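Local structure of hypoxanthine-guanine-xanthine phosphoribosyltransferase (Tritrichomonas foetus, 1HGX) at residues G161-F164 against H165-Y168; G48-F51 against F52-L56; L14-Q17 against D18-Q21. The protein catalyses the transfer of phosphoribose from phosphoribosyl diphosphate to hypoxanthine, guanine or xanthine, salvaging host purines as nucleotides for the parasite. All coordinates share one frame; numbering follows the deposited sequence.

Contact 1: residues G161-F164 against H165-Y168. With 5GP (guanosine-5'-monophosphate), chain C.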
loop_
_atom_site.group_PDB
_atom_site.type_symbol
_atom_site.label_atom_id
_atom_site.label_comp_id
_atom_site.label_asym_id
_atom_site.label_seq_id
_atom_site.Cartn_x
_atom_site.Cartn_y
_atom_site.Cartn_z
ATOM N N GLY A 161 1.318 1.451 10.636
ATOM C CA GLY A 161 0.068 1.185 9.959
ATOM C C GLY A 161 -1.145 1.266 10.873
ATOM O O GLY A 161 -2.235 1.597 10.404
ATOM N N PHE A 162 -0.982 0.924 12.155
ATOM C CA PHE A 162 -2.090 0.980 13.121
ATOM C C PHE A 162 -2.313 2.428 13.536
ATOM O O PHE A 162 -1.388 3.082 14.021
ATOM C CB PHE A 162 -1.773 0.170 14.381
ATOM C CG PHE A 162 -1.673 -1.306 14.152
ATOM C CD1 PHE A 162 -2.796 -2.049 13.816
ATOM C CD2 PHE A 162 -0.457 -1.961 14.287
ATOM C CE1 PHE A 162 -2.708 -3.424 13.619
ATOM C CE2 PHE A 162 -0.363 -3.341 14.091
ATOM C CZ PHE A 162 -1.490 -4.072 13.757
ATOM N N ASP A 163 -3.536 2.922 13.358
ATOM C CA ASP A 163 -3.865 4.301 13.710
ATOM C C ASP A 163 -4.909 4.392 14.809
ATOM O O ASP A 163 -5.561 3.407 15.160
ATOM C CB ASP A 163 -4.428 5.045 12.488
ATOM C CG ASP A 163 -5.903 4.723 12.233
ATOM O OD1 ASP A 163 -6.196 3.642 11.681
ATOM O OD2 ASP A 163 -6.774 5.542 12.606
ATOM N N PHE A 164 -5.082 5.608 15.308
ATOM C CA PHE A 164 -6.099 5.939 16.294
ATOM C C PHE A 164 -6.544 7.329 15.856
ATOM O O PHE A 164 -5.756 8.274 15.896
ATOM C CB PHE A 164 -5.548 6.001 17.720
ATOM C CG PHE A 164 -6.547 6.519 18.719
ATOM C CD1 PHE A 164 -7.626 5.731 19.111
ATOM C CD2 PHE A 164 -6.449 7.814 19.210
ATOM C CE1 PHE A 164 -8.602 6.235 19.979
ATOM C CE2 PHE A 164 -7.415 8.328 20.073
ATOM C CZ PHE A 164 -8.493 7.538 20.455
ATOM N N HIS A 165 -7.776 7.442 15.371
ATOM C CA HIS A 165 -8.304 8.727 14.902
ATOM C C HIS A 165 -7.447 9.321 13.798
ATOM O O HIS A 165 -7.165 10.520 13.790
ATOM C CB HIS A 165 -8.445 9.721 16.059
ATOM C CG HIS A 165 -9.579 9.408 16.980
ATOM N ND1 HIS A 165 -9.702 9.975 18.232
ATOM C CD2 HIS A 165 -10.634 8.569 16.841
ATOM C CE1 HIS A 165 -10.783 9.494 18.824
ATOM N NE2 HIS A 165 -11.364 8.639 18.001
ATOM N N ASN A 166 -7.010 8.453 12.885
ATOM C CA ASN A 166 -6.186 8.849 11.747
ATOM C C ASN A 166 -4.796 9.349 12.107
ATOM O O ASN A 166 -4.177 10.084 11.341
ATOM C CB ASN A 166 -6.919 9.885 10.892
ATOM C CG ASN A 166 -7.961 9.259 9.989
ATOM O OD1 ASN A 166 -7.741 8.189 9.416
ATOM N ND2 ASN A 166 -9.105 9.923 9.852
ATOM N N LYS A 167 -4.313 8.952 13.280
ATOM C CA LYS A 167 -2.979 9.327 13.735
ATOM C C LYS A 167 -2.162 8.086 14.123
ATOM O O LYS A 167 -2.715 6.996 14.310
ATOM C CB LYS A 167 -3.060 10.272 14.945
ATOM C CG LYS A 167 -3.817 11.563 14.680
ATOM C CD LYS A 167 -3.692 12.556 15.828
ATOM C CE LYS A 167 -4.348 12.045 17.101
ATOM N NZ LYS A 167 -5.815 11.837 16.934
ATOM N N TYR A 168 -0.844 8.261 14.191
ATOM C CA TYR A 168 0.110 7.223 14.602
ATOM C C TYR A 168 0.553 6.139 13.609
ATOM O O TYR A 168 1.395 5.315 13.947
ATOM C CB TYR A 168 -0.360 6.572 15.910
ATOM C CG TYR A 168 -0.820 7.560 16.975
ATOM C CD1 TYR A 168 0.029 8.548 17.466
ATOM C CD2 TYR A 168 -2.104 7.486 17.498
ATOM C CE1 TYR A 168 -0.394 9.438 18.459
ATOM C CE2 TYR A 168 -2.537 8.366 18.486
ATOM C CZ TYR A 168 -1.679 9.333 18.964
ATOM O OH TYR A 168 -2.114 10.170 19.969
HETATM P P 5GP C . -12.040 -8.302 15.027
HETATM O O1P 5GP C . -11.012 -9.362 14.933
HETATM O O2P 5GP C . -13.089 -8.440 14.015
HETATM O O3P 5GP C . -12.528 -8.156 16.411
HETATM O "O5'" 5GP C . -11.268 -6.959 14.849
HETATM C "C5'" 5GP C . -10.181 -6.741 13.960
HETATM C "C4'" 5GP C . -10.361 -5.413 13.343
HETATM O "O4'" 5GP C . -10.260 -4.330 14.282
HETATM C "C3'" 5GP C . -9.333 -5.156 12.286
HETATM O "O3'" 5GP C . -9.946 -4.235 11.390
HETATM C "C2'" 5GP C . -8.309 -4.450 13.086
HETATM O "O2'" 5GP C . -7.503 -3.646 12.239
HETATM C "C1'" 5GP C . -9.063 -3.583 14.096
HETATM N N9 5GP C . -8.310 -3.543 15.409
HETATM C C8 5GP C . -8.316 -4.525 16.388
HETATM N N7 5GP C . -7.529 -4.276 17.405
HETATM C C5 5GP C . -6.926 -3.053 17.101
HETATM C C6 5GP C . -5.885 -2.359 17.796
HETATM O O6 5GP C . -5.419 -2.621 18.904
HETATM N N1 5GP C . -5.393 -1.276 17.081
HETATM C C2 5GP C . -5.859 -0.880 15.831
HETATM N N2 5GP C . -5.362 0.254 15.332
HETATM N N3 5GP C . -6.869 -1.510 15.180
HETATM C C4 5GP C . -7.343 -2.614 15.854
#
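Phe164 and Lys167 close a tight turn by two backbone hydrogen bonds. Phe164 N gives to Lys167 O at 2.9 Å. The return bond, from Lys167 N to Phe164 O, is 3.1 Å long and reaches the oxygen from well above the carbonyl plane, so it is the less favourably aimed of the two. His165 and Asn166, the two central residues, have left-handed helical backbone angles (positive phi and psi), as a type I' turn requires.

The side chain just before the turn adds a third bond. Asp163 OD2 accepts from Asn166 N at 2.9 Å, met on its anti side and 21° out of the carboxylate plane. The chi1 of 80° turns the carboxylate back over the corner. Asn166 OD1 accepts from Arg169, whose ion pair with Asp163 OD1 is long and weak.

Aromatic side chains pack beside the turn. The rings of Phe164 and His165 point the same way and lie obliquely, with planes at 33° and centroids 4.1 Å apart. Tyr168 lies alongside too, but offers its edge: CD2 sits 3.8 Å from Phe164 CB, while its OH is bound by Asp9. Phe164 and Tyr168 also rest on Ile158. At the corner, Gln63 NE2 of the second subunit donates to His165 O.

Toward the nucleotide, Phe162 sends its ring away from the turn, and its CD1 lies 3.8 Å from C2 of GMP. The carbonyl Asp163 O, which also accepts from Tyr156 OH, stands 3.2 Å from N2 of the base. The arrangement belongs to the purine-binding site of a phosphoribosyltransferase: a loop between strands 157-158 and 174-177 bears Phe162 and Asp163 against the guanine, and Asp163 probably also takes part in binding magnesium.

Contact 2: residues G48-F51 against F52-L56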
loop_
_atom_site.group_PDB
_atom_site.type_symbol
_atom_site.label_atom_id
_atom_site.label_comp_id
_atom_site.label_asym_id
_atom_site.label_seq_id
_atom_site.Cartn_x
_atom_site.Cartn_y
_atom_site.Cartn_z
ATOM N N GLY A 48 -4.769 -0.330 7.362
ATOM C CA GLY A 48 -3.775 -0.782 8.326
ATOM C C GLY A 48 -2.709 -1.772 7.899
ATOM O O GLY A 48 -1.540 -1.628 8.261
ATOM N N ALA A 49 -3.105 -2.773 7.121
ATOM C CA ALA A 49 -2.179 -3.804 6.664
ATOM C C ALA A 49 -1.239 -3.366 5.536
ATOM O O ALA A 49 -0.270 -4.061 5.234
ATOM C CB ALA A 49 -2.967 -5.039 6.232
ATOM N N VAL A 50 -1.476 -2.190 4.961
ATOM C CA VAL A 50 -0.675 -1.731 3.830
ATOM C C VAL A 50 0.836 -1.611 4.055
ATOM O O VAL A 50 1.612 -1.958 3.166
ATOM C CB VAL A 50 -1.275 -0.451 3.186
ATOM C CG1 VAL A 50 -0.912 0.794 3.972
ATOM C CG2 VAL A 50 -0.866 -0.353 1.715
ATOM N N PHE A 51 1.258 -1.184 5.243
ATOM C CA PHE A 51 2.684 -1.049 5.525
ATOM C C PHE A 51 3.308 -2.428 5.517
ATOM O O PHE A 51 4.283 -2.669 4.822
ATOM C CB PHE A 51 2.912 -0.378 6.880
ATOM C CG PHE A 51 2.618 1.095 6.882
ATOM C CD1 PHE A 51 1.368 1.572 6.510
ATOM C CD2 PHE A 51 3.593 2.007 7.250
ATOM C CE1 PHE A 51 1.091 2.943 6.499
ATOM C CE2 PHE A 51 3.324 3.382 7.243
ATOM C CZ PHE A 51 2.068 3.845 6.865
ATOM N N PHE A 52 2.714 -3.325 6.295
ATOM C CA PHE A 52 3.134 -4.714 6.415
ATOM C C PHE A 52 3.142 -5.373 5.039
ATOM O O PHE A 52 4.094 -6.072 4.681
ATOM C CB PHE A 52 2.142 -5.435 7.332
ATOM C CG PHE A 52 2.344 -6.920 7.434
ATOM C CD1 PHE A 52 3.611 -7.460 7.641
ATOM C CD2 PHE A 52 1.245 -7.780 7.386
ATOM C CE1 PHE A 52 3.784 -8.837 7.822
ATOM C CE2 PHE A 52 1.402 -9.166 7.566
ATOM C CZ PHE A 52 2.672 -9.695 7.782
ATOM N N TYR A 53 2.083 -5.122 4.272
ATOM C CA TYR A 53 1.901 -5.686 2.929
ATOM C C TYR A 53 3.009 -5.282 1.960
ATOM O O TYR A 53 3.634 -6.145 1.329
ATOM C CB TYR A 53 0.541 -5.261 2.367
ATOM C CG TYR A 53 0.189 -5.831 1.004
ATOM C CD1 TYR A 53 -0.297 -7.132 0.875
ATOM C CD2 TYR A 53 0.268 -5.042 -0.149
ATOM C CE1 TYR A 53 -0.709 -7.634 -0.367
ATOM C CE2 TYR A 53 -0.143 -5.536 -1.394
ATOM C CZ TYR A 53 -0.631 -6.829 -1.493
ATOM O OH TYR A 53 -1.053 -7.312 -2.718
ATOM N N THR A 54 3.252 -3.983 1.822
ATOM C CA THR A 54 4.297 -3.536 0.912
ATOM C C THR A 54 5.683 -4.005 1.354
ATOM O O THR A 54 6.525 -4.323 0.513
ATOM C CB THR A 54 4.283 -2.015 0.734
ATOM O OG1 THR A 54 4.492 -1.391 2.001
ATOM C CG2 THR A 54 2.944 -1.562 0.155
ATOM N N ASP A 55 5.927 -4.056 2.663
ATOM C CA ASP A 55 7.230 -4.514 3.156
ATOM C C ASP A 55 7.464 -5.978 2.815
ATOM O O ASP A 55 8.585 -6.368 2.468
ATOM C CB ASP A 55 7.377 -4.276 4.659
ATOM C CG ASP A 55 7.839 -2.857 4.983
ATOM O OD1 ASP A 55 8.259 -2.127 4.059
ATOM O OD2 ASP A 55 7.784 -2.463 6.165
ATOM N N LEU A 56 6.400 -6.774 2.881
ATOM C CA LEU A 56 6.468 -8.190 2.546
ATOM C C LEU A 56 6.764 -8.347 1.060
ATOM O O LEU A 56 7.643 -9.130 0.676
ATOM C CB LEU A 56 5.136 -8.894 2.829
ATOM C CG LEU A 56 4.828 -9.507 4.193
ATOM C CD1 LEU A 56 3.444 -10.132 4.098
ATOM C CD2 LEU A 56 5.860 -10.573 4.589
HETATM O O HOH W 1 0.917 -2.394 8.354
#
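Phe51 and Phe52 meet at the start of helix 50-57, with Val50 just before them, and these three supply most of the buried surface. Phe51 contributes through its backbone: its O accepts from Asp55 N at 3.0 Å. Thr54 OG1 lies between two carbonyl oxygens, 3.1 Å from Phe51 O and 3.2 Å from Val50 O. The Phe51 ring leads off the helix to Tyr160 and to Lys58 of the second subunit.

Phe52 takes part through its backbone N and its CB. The N donates over 2.9 Å to a water that in turn donates to Gly48 O, in place of a direct helical bond. Its CB rests 3.5 Å from Ala49 O. Because CG is anti to the backbone N (chi1 173°), the ring swings out toward Leu27 of helix 17-35 and Val101, with Leu56 CD1 lying over one face.

Val50 O takes a nearly straight bond from Thr54 N, 2.9 Å long with 174° at the hydrogen. Thr54 CG2 lies 3.3 Å from that same Val50 O. Thr54 OG1 is hydrogen-bonded to Thr54 OG1 of the second subunit.

Phe52 thus faces helix 17-35 and Val101, while Phe51 and Thr54 face the second subunit. Chemically, the buried polar atoms of this first turn are matched by backbone, water and dimer partners.

Contact 3: residues L14-Q17 against D18-Q21; sequences LYNQ and DDIQ
Asn16 and Asp19 form a capping box at the start of helix 17-35, directly after the classic beta bulge in which Leu14 and Tyr15 both face Ile174. The Asp19 side chain can be followed outward. Its CB lies 3.5 Å from Asn16 O and touches Tyr15 CB. With CG set beside its own backbone N (chi1 -59°), the carboxylate swings back over the cap residue, and CG comes 3.4 Å from Asn16 OD1. At the tip, OD1 lies 3.6 Å from Asn16 OD1, two acceptors with no bond between them, and OD2 accepts from Asn16 N at 3.0 Å, the donor standing 39° out of the carboxylate plane. The same OD2 lies near the plane of the Tyr15 ring, at its edge, with ring and carboxylate almost perpendicular.

The reciprocal half of the box runs from Asp19 N to Asn16 OD1, 2.9 Å long. Each residue thus holds the other's backbone N, fixing both side chains where the strand gives way to the helix. Ordinary helical bonding follows, with Ile20 N donating to Asn16 O. The corner sits between strand 174-177 of the small sheet, through Ile20 on Ile174, and strand 147-152 of the large one, through Tyr15 stacked on Phe150.

One turn further on, Gln21 NE2, which also serves Asp55 OD2, donates to Gln17 OE1 at 2.8 Å, the acceptor lying only 7° out of the Gln21 amide plane.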
loop_
_atom_site.group_PDB
_atom_site.type_symbol
_atom_site.label_atom_id
_atom_site.label_comp_id
_atom_site.label_asym_id
_atom_site.label_seq_id
_atom_site.Cartn_x
_atom_site.Cartn_y
_atom_site.Cartn_z
ATOM N N LEU A 14 6.330 -2.273 21.886
ATOM C CA LEU A 14 6.312 -3.722 21.969
ATOM C C LEU A 14 7.372 -4.290 21.033
ATOM O O LEU A 14 8.062 -5.245 21.373
ATOM C CB LEU A 14 4.933 -4.271 21.600
ATOM C CG LEU A 14 3.755 -3.901 22.511
ATOM C CD1 LEU A 14 2.498 -4.600 22.015
ATOM C CD2 LEU A 14 4.042 -4.302 23.959
ATOM N N TYR A 15 7.495 -3.698 19.847
ATOM C CA TYR A 15 8.472 -4.149 18.849
ATOM C C TYR A 15 9.001 -2.947 18.111
ATOM O O TYR A 15 8.238 -2.058 17.749
ATOM C CB TYR A 15 7.828 -5.112 17.838
ATOM C CG TYR A 15 7.246 -6.342 18.479
ATOM C CD1 TYR A 15 8.068 -7.363 18.948
ATOM C CD2 TYR A 15 5.881 -6.446 18.700
ATOM C CE1 TYR A 15 7.542 -8.447 19.631
ATOM C CE2 TYR A 15 5.349 -7.526 19.380
ATOM C CZ TYR A 15 6.183 -8.518 19.846
ATOM O OH TYR A 15 5.645 -9.574 20.543
ATOM N N ASN A 16 10.314 -2.891 17.941
ATOM C CA ASN A 16 10.947 -1.786 17.226
ATOM C C ASN A 16 11.079 -2.141 15.741
ATOM O O ASN A 16 10.825 -3.279 15.354
ATOM C CB ASN A 16 12.313 -1.444 17.843
ATOM C CG ASN A 16 13.249 -2.634 17.892
ATOM O OD1 ASN A 16 13.607 -3.199 16.862
ATOM N ND2 ASN A 16 13.649 -3.022 19.097
ATOM N N GLN A 17 11.520 -1.190 14.926
ATOM C CA GLN A 17 11.640 -1.425 13.488
ATOM C C GLN A 17 12.550 -2.608 13.166
ATOM O O GLN A 17 12.292 -3.351 12.222
ATOM C CB GLN A 17 12.088 -0.150 12.759
ATOM C CG GLN A 17 11.733 -0.094 11.252
ATOM C CD GLN A 17 10.227 -0.228 10.961
ATOM O OE1 GLN A 17 9.783 -1.213 10.360
ATOM N NE2 GLN A 17 9.457 0.754 11.361
ATOM N N ASP A 18 13.575 -2.821 13.983
ATOM C CA ASP A 18 14.489 -3.938 13.766
ATOM C C ASP A 18 13.774 -5.273 13.952
ATOM O O ASP A 18 13.966 -6.193 13.154
ATOM C CB ASP A 18 15.700 -3.843 14.699
ATOM C CG ASP A 18 16.571 -2.625 14.405
ATOM O OD1 ASP A 18 16.868 -2.378 13.210
ATOM O OD2 ASP A 18 16.950 -1.910 15.363
ATOM N N ASP A 19 12.931 -5.368 14.982
ATOM C CA ASP A 19 12.178 -6.596 15.252
ATOM C C ASP A 19 11.208 -6.872 14.114
ATOM O O ASP A 19 11.068 -8.000 13.666
ATOM C CB ASP A 19 11.368 -6.477 16.547
ATOM C CG ASP A 19 12.231 -6.189 17.766
ATOM O OD1 ASP A 19 13.380 -6.675 17.821
ATOM O OD2 ASP A 19 11.746 -5.478 18.672
ATOM N N ILE A 20 10.509 -5.829 13.690
ATOM C CA ILE A 20 9.522 -5.909 12.618
ATOM C C ILE A 20 10.160 -6.390 11.327
ATOM O O ILE A 20 9.717 -7.376 10.747
ATOM C CB ILE A 20 8.852 -4.519 12.407
ATOM C CG1 ILE A 20 7.973 -4.180 13.620
ATOM C CG2 ILE A 20 8.054 -4.478 11.103
ATOM C CD1 ILE A 20 7.568 -2.722 13.693
ATOM N N GLN A 21 11.241 -5.733 10.919
ATOM C CA GLN A 21 11.930 -6.086 9.685
ATOM C C GLN A 21 12.513 -7.499 9.679
ATOM O O GLN A 21 12.525 -8.173 8.646
ATOM C CB GLN A 21 12.978 -5.025 9.352
ATOM C CG GLN A 21 12.350 -3.660 9.052
ATOM C CD GLN A 21 11.230 -3.741 8.007
ATOM O OE1 GLN A 21 11.366 -4.422 6.977
ATOM N NE2 GLN A 21 10.129 -3.055 8.265
#

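Contact 2 is the middle one in the chain and also the one that touches both others. It meets contact 1 where Gly161 CA packs 3.7 Å from Phe51 CD1, and contact 3 through a probable hydrogen bond of 3.2 Å from Gln21 NE2 to Asp55 OD2. Contacts 1 and 3 do not touch; their nearest atoms are about 8 Å apart. Closeness to the nucleotide falls from contact 1 to contact 2 to contact 3: contact 1 lines the GMP pocket, the side chain of Ala49 in contact 2 is about 8 Å from GMP, and that of Tyr15 in contact 3 about 12 Å. Contacts 1 and 2 also border the second subunit.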